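DITP/XTP pyrophosphatase (Coxiella burnetii, PDB 3TQU) probably hydrolyses non-canonical purine nucleoside triphosphates such as XTP, dITP and ITP to their monophosphates and diphosphate, with magnesium as cofactor, clearing them from the nucleotide pool. Local coordinates at residues 75-80 with 107-112; 119-124 with 158-163; 141-146 with 163-168. One frame throughout, in Å; residues are numbered along the deposited sequence.

Contact 1 of 3, residues 75-80 with 107-112; sequences LTIAAL and EALEAA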
# COMPACT_ATOMS: atom_id res chain seq x y z
N LEU A 75 14.97 6.65 -3.48
CA LEU A 75 14.97 7.71 -4.48
C LEU A 75 14.59 7.08 -5.82
O LEU A 75 15.13 6.03 -6.18
CB LEU A 75 16.37 8.31 -4.58
CG LEU A 75 16.58 9.44 -5.58
CD1 LEU A 75 15.67 10.62 -5.27
CD2 LEU A 75 18.05 9.87 -5.57
N THR A 76 13.65 7.69 -6.53
CA THR A 76 13.29 7.22 -7.86
C THR A 76 13.56 8.32 -8.87
O THR A 76 13.17 9.46 -8.68
CB THR A 76 11.80 6.82 -7.94
OG1 THR A 76 10.98 7.96 -7.71
CG2 THR A 76 11.48 5.74 -6.92
N ILE A 77 14.24 7.97 -9.96
CA ILE A 77 14.61 8.94 -10.97
C ILE A 77 13.96 8.63 -12.32
O ILE A 77 14.18 7.56 -12.89
CB ILE A 77 16.13 9.05 -11.11
CG1 ILE A 77 16.74 9.47 -9.77
CG2 ILE A 77 16.50 10.04 -12.19
CD1 ILE A 77 18.27 9.49 -9.74
N ALA A 78 13.16 9.57 -12.81
CA ALA A 78 12.37 9.37 -14.01
C ALA A 78 13.20 8.87 -15.19
O ALA A 78 12.84 7.89 -15.84
CB ALA A 78 11.62 10.65 -14.38
N ALA A 79 14.31 9.54 -15.46
CA ALA A 79 15.16 9.19 -16.60
C ALA A 79 15.80 7.82 -16.45
O ALA A 79 16.28 7.24 -17.42
CB ALA A 79 16.22 10.25 -16.82
N LEU A 80 15.81 7.30 -15.22
CA LEU A 80 16.40 5.99 -14.96
C LEU A 80 15.35 4.93 -14.66
O LEU A 80 15.62 3.96 -13.94
CB LEU A 80 17.40 6.07 -13.81
CG LEU A 80 18.56 7.06 -13.99
CD1 LEU A 80 19.51 7.00 -12.80
CD2 LEU A 80 19.30 6.77 -15.29
N GLU A 107 26.60 9.85 -12.68
CA GLU A 107 27.13 9.20 -13.88
C GLU A 107 26.01 8.58 -14.71
O GLU A 107 26.01 8.69 -15.94
CB GLU A 107 28.15 8.12 -13.51
CG GLU A 107 29.44 8.65 -12.91
CD GLU A 107 30.41 7.54 -12.55
OE1 GLU A 107 30.05 6.35 -12.71
OE2 GLU A 107 31.53 7.85 -12.10
N ALA A 108 25.07 7.93 -14.04
CA ALA A 108 23.95 7.28 -14.70
C ALA A 108 23.11 8.28 -15.49
O ALA A 108 22.73 8.02 -16.63
CB ALA A 108 23.08 6.55 -13.68
N LEU A 109 22.81 9.42 -14.88
CA LEU A 109 22.07 10.47 -15.57
C LEU A 109 22.89 11.03 -16.73
O LEU A 109 22.38 11.22 -17.83
CB LEU A 109 21.68 11.59 -14.60
CG LEU A 109 20.38 11.36 -13.84
CD1 LEU A 109 20.13 12.48 -12.84
CD2 LEU A 109 19.22 11.24 -14.81
N GLU A 110 24.17 11.29 -16.47
CA GLU A 110 25.09 11.74 -17.51
C GLU A 110 25.04 10.82 -18.72
O GLU A 110 25.00 11.28 -19.86
CB GLU A 110 26.51 11.78 -16.95
CG GLU A 110 27.59 11.64 -18.02
CD GLU A 110 28.87 11.03 -17.47
OE1 GLU A 110 29.67 11.77 -16.86
OE2 GLU A 110 29.06 9.81 -17.64
N ALA A 111 25.04 9.51 -18.47
CA ALA A 111 25.07 8.51 -19.53
C ALA A 111 23.73 8.40 -20.24
O ALA A 111 23.67 8.18 -21.45
CB ALA A 111 25.51 7.16 -18.98
N ALA A 112 22.65 8.53 -19.48
CA ALA A 112 21.31 8.48 -20.06
C ALA A 112 21.07 9.69 -20.94
O ALA A 112 20.14 9.71 -21.76
CB ALA A 112 20.26 8.40 -18.96

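Contact 2 of 3, residues 119-124 with 158-163; sequences ASFHCV and GYDPIF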
# COMPACT_ATOMS: atom_id res chain seq x y z
N ALA A 119 12.87 13.63 -10.22
CA ALA A 119 13.08 12.56 -9.25
C ALA A 119 12.13 12.73 -8.08
O ALA A 119 11.55 13.79 -7.89
CB ALA A 119 14.53 12.56 -8.78
N SER A 120 11.98 11.67 -7.29
CA SER A 120 11.12 11.71 -6.12
C SER A 120 11.69 10.84 -5.02
O SER A 120 12.26 9.78 -5.29
CB SER A 120 9.71 11.24 -6.46
OG SER A 120 9.17 11.97 -7.55
N PHE A 121 11.56 11.30 -3.78
CA PHE A 121 11.82 10.48 -2.61
C PHE A 121 10.50 9.86 -2.18
O PHE A 121 9.46 10.53 -2.20
CB PHE A 121 12.35 11.32 -1.45
CG PHE A 121 13.85 11.40 -1.39
CD1 PHE A 121 14.61 10.25 -1.26
CD2 PHE A 121 14.49 12.63 -1.42
CE1 PHE A 121 15.99 10.33 -1.19
CE2 PHE A 121 15.87 12.71 -1.34
CZ PHE A 121 16.62 11.56 -1.23
N HIS A 122 10.53 8.59 -1.79
CA HIS A 122 9.34 7.90 -1.33
C HIS A 122 9.55 7.32 0.06
O HIS A 122 10.62 6.77 0.35
CB HIS A 122 8.96 6.76 -2.28
CG HIS A 122 8.59 7.22 -3.65
ND1 HIS A 122 7.28 7.35 -4.07
CD2 HIS A 122 9.36 7.58 -4.71
CE1 HIS A 122 7.26 7.77 -5.32
NE2 HIS A 122 8.51 7.92 -5.73
N CYS A 123 8.53 7.43 0.91
CA CYS A 123 8.53 6.74 2.19
C CYS A 123 7.21 6.00 2.36
O CYS A 123 6.14 6.62 2.35
CB CYS A 123 8.72 7.71 3.35
SG CYS A 123 8.57 6.92 4.97
N VAL A 124 7.28 4.69 2.51
CA VAL A 124 6.08 3.89 2.70
C VAL A 124 6.14 3.24 4.07
O VAL A 124 7.08 2.49 4.37
CB VAL A 124 5.93 2.80 1.63
CG1 VAL A 124 4.64 1.99 1.85
CG2 VAL A 124 5.94 3.42 0.24
N GLY A 158 22.83 10.44 2.68
CA GLY A 158 22.49 9.79 1.43
C GLY A 158 22.47 10.74 0.25
O GLY A 158 23.42 11.50 0.04
N TYR A 159 21.39 10.69 -0.53
CA TYR A 159 21.29 11.45 -1.77
C TYR A 159 20.88 12.90 -1.55
O TYR A 159 20.70 13.65 -2.51
CB TYR A 159 20.31 10.77 -2.73
CG TYR A 159 20.72 9.38 -3.16
CD1 TYR A 159 21.77 9.19 -4.06
CD2 TYR A 159 20.06 8.26 -2.69
CE1 TYR A 159 22.15 7.92 -4.46
CE2 TYR A 159 20.43 6.98 -3.09
CZ TYR A 159 21.47 6.82 -3.98
OH TYR A 159 21.84 5.55 -4.37
N ASP A 160 20.72 13.30 -0.29
CA ASP A 160 20.29 14.66 0.03
C ASP A 160 21.04 15.77 -0.73
O ASP A 160 20.42 16.73 -1.19
CB ASP A 160 20.34 14.92 1.54
CG ASP A 160 19.19 14.26 2.27
OD1 ASP A 160 18.24 13.79 1.60
OD2 ASP A 160 19.22 14.22 3.52
N PRO A 161 22.37 15.65 -0.85
CA PRO A 161 23.15 16.70 -1.53
C PRO A 161 22.80 16.92 -3.00
O PRO A 161 23.09 18.00 -3.52
CB PRO A 161 24.60 16.21 -1.39
CG PRO A 161 24.58 15.34 -0.18
CD PRO A 161 23.25 14.65 -0.22
N ILE A 162 22.22 15.93 -3.67
CA ILE A 162 21.86 16.10 -5.08
C ILE A 162 20.35 16.16 -5.33
O ILE A 162 19.90 16.16 -6.48
CB ILE A 162 22.47 15.01 -6.00
CG1 ILE A 162 22.04 13.61 -5.55
CG2 ILE A 162 23.99 15.15 -6.05
CD1 ILE A 162 22.50 12.51 -6.49
N PHE A 163 19.56 16.21 -4.26
CA PHE A 163 18.12 16.31 -4.41
C PHE A 163 17.66 17.76 -4.32
O PHE A 163 17.41 18.28 -3.24
CB PHE A 163 17.39 15.45 -3.38
CG PHE A 163 15.92 15.34 -3.64
CD1 PHE A 163 15.43 14.45 -4.59
CD2 PHE A 163 15.02 16.13 -2.94
CE1 PHE A 163 14.07 14.35 -4.83
CE2 PHE A 163 13.66 16.03 -3.18
CZ PHE A 163 13.19 15.14 -4.12

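Contact 3 of 3, residues 141-146 with 163-168; sequences GVWEGE and FYVPSH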
# COMPACT_ATOMS: atom_id res chain seq x y z
N GLY A 141 4.33 8.56 1.57
CA GLY A 141 4.78 9.94 1.41
C GLY A 141 5.64 10.10 0.17
O GLY A 141 6.52 9.28 -0.10
N VAL A 142 5.38 11.16 -0.58
CA VAL A 142 6.11 11.43 -1.81
C VAL A 142 6.65 12.85 -1.84
O VAL A 142 5.91 13.81 -1.59
CB VAL A 142 5.24 11.19 -3.06
CG1 VAL A 142 6.02 11.54 -4.33
CG2 VAL A 142 4.76 9.75 -3.11
N TRP A 143 7.93 12.98 -2.14
CA TRP A 143 8.58 14.28 -2.20
C TRP A 143 9.21 14.46 -3.58
O TRP A 143 10.18 13.78 -3.91
CB TRP A 143 9.66 14.35 -1.11
CG TRP A 143 10.15 15.73 -0.79
CD1 TRP A 143 9.55 16.91 -1.10
CD2 TRP A 143 11.36 16.06 -0.10
NE1 TRP A 143 10.31 17.96 -0.64
CE2 TRP A 143 11.42 17.47 -0.02
CE3 TRP A 143 12.39 15.31 0.47
CZ2 TRP A 143 12.48 18.14 0.59
CZ3 TRP A 143 13.44 15.98 1.08
CH2 TRP A 143 13.48 17.37 1.14
N GLU A 144 8.65 15.36 -4.38
CA GLU A 144 9.11 15.58 -5.75
C GLU A 144 10.20 16.65 -5.85
O GLU A 144 10.11 17.71 -5.23
CB GLU A 144 7.93 15.97 -6.65
CG GLU A 144 6.78 14.97 -6.64
CD GLU A 144 5.63 15.40 -7.52
OE1 GLU A 144 5.75 16.45 -8.19
OE2 GLU A 144 4.60 14.69 -7.55
N GLY A 145 11.23 16.37 -6.65
CA GLY A 145 12.29 17.33 -6.87
C GLY A 145 13.07 17.05 -8.14
O GLY A 145 12.54 16.47 -9.09
N GLU A 146 14.33 17.48 -8.16
CA GLU A 146 15.19 17.29 -9.32
C GLU A 146 16.58 16.90 -8.86
O GLU A 146 17.00 17.27 -7.76
CB GLU A 146 15.28 18.58 -10.14
CG GLU A 146 13.95 19.11 -10.64
CD GLU A 146 14.09 20.45 -11.33
OE1 GLU A 146 15.23 20.97 -11.41
OE2 GLU A 146 13.07 20.99 -11.80
N PHE A 163 19.56 16.21 -4.26
CA PHE A 163 18.12 16.31 -4.41
C PHE A 163 17.66 17.76 -4.32
O PHE A 163 17.41 18.28 -3.24
CB PHE A 163 17.39 15.45 -3.38
CG PHE A 163 15.92 15.34 -3.64
CD1 PHE A 163 15.43 14.45 -4.59
CD2 PHE A 163 15.02 16.13 -2.94
CE1 PHE A 163 14.07 14.35 -4.83
CE2 PHE A 163 13.66 16.03 -3.18
CZ PHE A 163 13.19 15.14 -4.12
N TYR A 164 17.56 18.40 -5.48
CA TYR A 164 17.14 19.80 -5.56
C TYR A 164 15.64 19.93 -5.29
O TYR A 164 14.83 19.23 -5.91
CB TYR A 164 17.49 20.37 -6.93
CG TYR A 164 17.10 21.83 -7.12
CD1 TYR A 164 15.99 22.18 -7.88
CD2 TYR A 164 17.85 22.85 -6.54
CE1 TYR A 164 15.64 23.51 -8.06
CE2 TYR A 164 17.50 24.18 -6.71
CZ TYR A 164 16.39 24.50 -7.47
OH TYR A 164 16.04 25.82 -7.64
N VAL A 165 15.29 20.82 -4.38
CA VAL A 165 13.90 21.03 -4.00
C VAL A 165 13.39 22.34 -4.58
O VAL A 165 13.64 23.40 -4.02
CB VAL A 165 13.73 21.05 -2.47
CG1 VAL A 165 12.26 21.14 -2.09
CG2 VAL A 165 14.37 19.81 -1.86
N PRO A 166 12.68 22.26 -5.72
CA PRO A 166 12.23 23.42 -6.49
C PRO A 166 11.52 24.47 -5.64
O PRO A 166 11.74 25.67 -5.83
CB PRO A 166 11.25 22.81 -7.49
CG PRO A 166 11.77 21.43 -7.71
CD PRO A 166 12.29 20.99 -6.36
N SER A 167 10.70 24.03 -4.69
CA SER A 167 9.92 24.94 -3.86
C SER A 167 10.80 25.84 -2.99
O SER A 167 10.42 26.95 -2.64
CB SER A 167 8.96 24.16 -2.97
OG SER A 167 9.69 23.33 -2.07
N HIS A 168 11.98 25.33 -2.65
CA HIS A 168 12.91 26.04 -1.77
C HIS A 168 14.13 26.56 -2.51
O HIS A 168 14.92 27.32 -1.95
CB HIS A 168 13.36 25.13 -0.62
CG HIS A 168 12.31 24.92 0.43
ND1 HIS A 168 11.08 24.37 0.14
CD2 HIS A 168 12.30 25.19 1.75
CE1 HIS A 168 10.35 24.31 1.24
NE2 HIS A 168 11.07 24.80 2.24
O HOH W 1 9.10 20.71 -1.46

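Contact 1 of 3, residues 75-80 with 107-112
This is an apolar strand-end-to-helix contact, made where strand 68-77 runs out into a short 3-10 turn and meets the last turns of helix 98-112, its centre about 20 Å from the centre of the chain. No hydrogen bond crosses it; methyl groups make the closest approaches. L109 makes contacts with I77, A79 and L80. Its CG lies anti to the carbonyl carbon (chi1 -86°), and although the side chain does not start out toward the strand, CD2 reaches across. L109 CD2 sits 3.7 Å from A79 CB and 4.0 Å from I77 CG2, so I77 and L109 meet tip to tip. L80 comes in alongside. With CG anti to its carbonyl carbon and chi2 extended, it spreads both methyls against the alanines A108 and A112: L80 CD1 rests 3.7 Å from A108 CB, while L80 CD2 reaches A112 CB one turn on, at 4.1 Å. The turn that presents A79 and L80 is closed by a backbone bond from L80 N to I77 O (2.9 Å). I147 of strand 137-147 also packs on both I77 and L109. With only alanine methyls at A108 and A112, the helix lets L80 lie close to its backbone; the contact therefore depends on shape and burial of hydrocarbon, without a directional bond to fix its register.

Contact 2 of 3, residues 119-124 with 158-163
F121 lays the CD2–CE2 side of its ring over one face of F163, with F121 CD2 3.6 Å above the plane and over the ring centre. The closest pair is F121 CE2 to F163 CG, at 3.5 Å. The ring planes are inclined at 49° and the centroids lie 4.6 Å apart, an oblique meeting in which the side chains run antiparallel past one another. F163 is sent back toward strand 118-128 by a CG anti to its backbone N (chi1 -171°); S120 CA sits at its ring edge, and A119 CB is 4.4 Å from F163 CE1. At the tip of F121, CZ is 4.1 Å from Y159 CB, while D160 OD1 lies 3.9 Å from F121 CE2, its carboxylate almost perpendicular to the ring. The polar ends of both residues are held elsewhere: Y159 OH by S88 O, and D160 OD2 by a salt bridge to K180 and the backbone N of F157. H185 stacks on F121. Since Y159, D160, K180 and H185 are all predicted substrate-binding residues, the apolar F121–F163 pair would back the pocket, and its low-polarity surroundings would probably strengthen the D160–K180 attraction.

Contact 3 of 3, residues 141-146 with 163-168
The indole of W143 carries F163 CE2 on one face, 3.8 Å above the plane and over its centre, and a water in the ring plane at the NE1 edge. The two rings cross obliquely, at 49°. V165 approaches the benzo end of the indole, W143 CZ2 to V165 CG2 measuring 3.5 Å, and lies roughly perpendicular to the indole side chain. F163 in turn has the carbonyl oxygen of W143 at its own edge, near the ring plane, with W143 O 3.3 Å from F163 CZ. The in-plane water accepts from W143 NE1 and also bonds to S167 OG, which is itself hydrogen-bonded to H168 ND1 in the plane of the imidazole; this chain of hydrogen bonds ties the indole to the turn that follows V165. The backbone joins next to these rings. E146 and Y164 form an antiparallel hydrogen-bonded pair: E146 N gives to Y164 O at 2.9 Å, and Y164 N gives to E146 O at 2.6 Å, a short but more bent bond (140° at the hydrogen) that arrives almost in line with the C=O bond. On the sheet face shared by E146 and Y164, the side chains run alongside in the same direction, and E146 OE1 comes 3.8 Å from Y164 CD1. G145 packs against segment 163-168: its CA lies 3.7 Å from P166 CD and also close to Y164 O and F163 CZ, a space that would not admit a CB. The short strand segments run at 105° to each other, consistent with the single bridge between them. W143 also packs on K180, a predicted substrate-binding residue, and I183 of helix 177-183. Such a short strand splayed off strand 137-147 extends the central mixed sheet of this HAM1-family fold.

In the fold
Contact 2 is the buried one, nearest the chain centre; contacts 1 and 3 lie farther out and are partly buried. All three reach the same mixed sheet, through the adjacent strands 68-77, 118-128 and 137-147, so T76 pairs with S120 and F121 with W143. Contacts 2 and 3 share F163, whose ring touches both F121 and W143, and L75 of segment 75-80 also packs on that ring. Chemistry follows place: apolar packing without hydrogen bonds joins the helix to the strand end in contact 1, aromatic overlap lies beside the predicted substrate pocket in contact 2, and contact 3 adds backbone bonds and a water to its rings as the sheet extends outward.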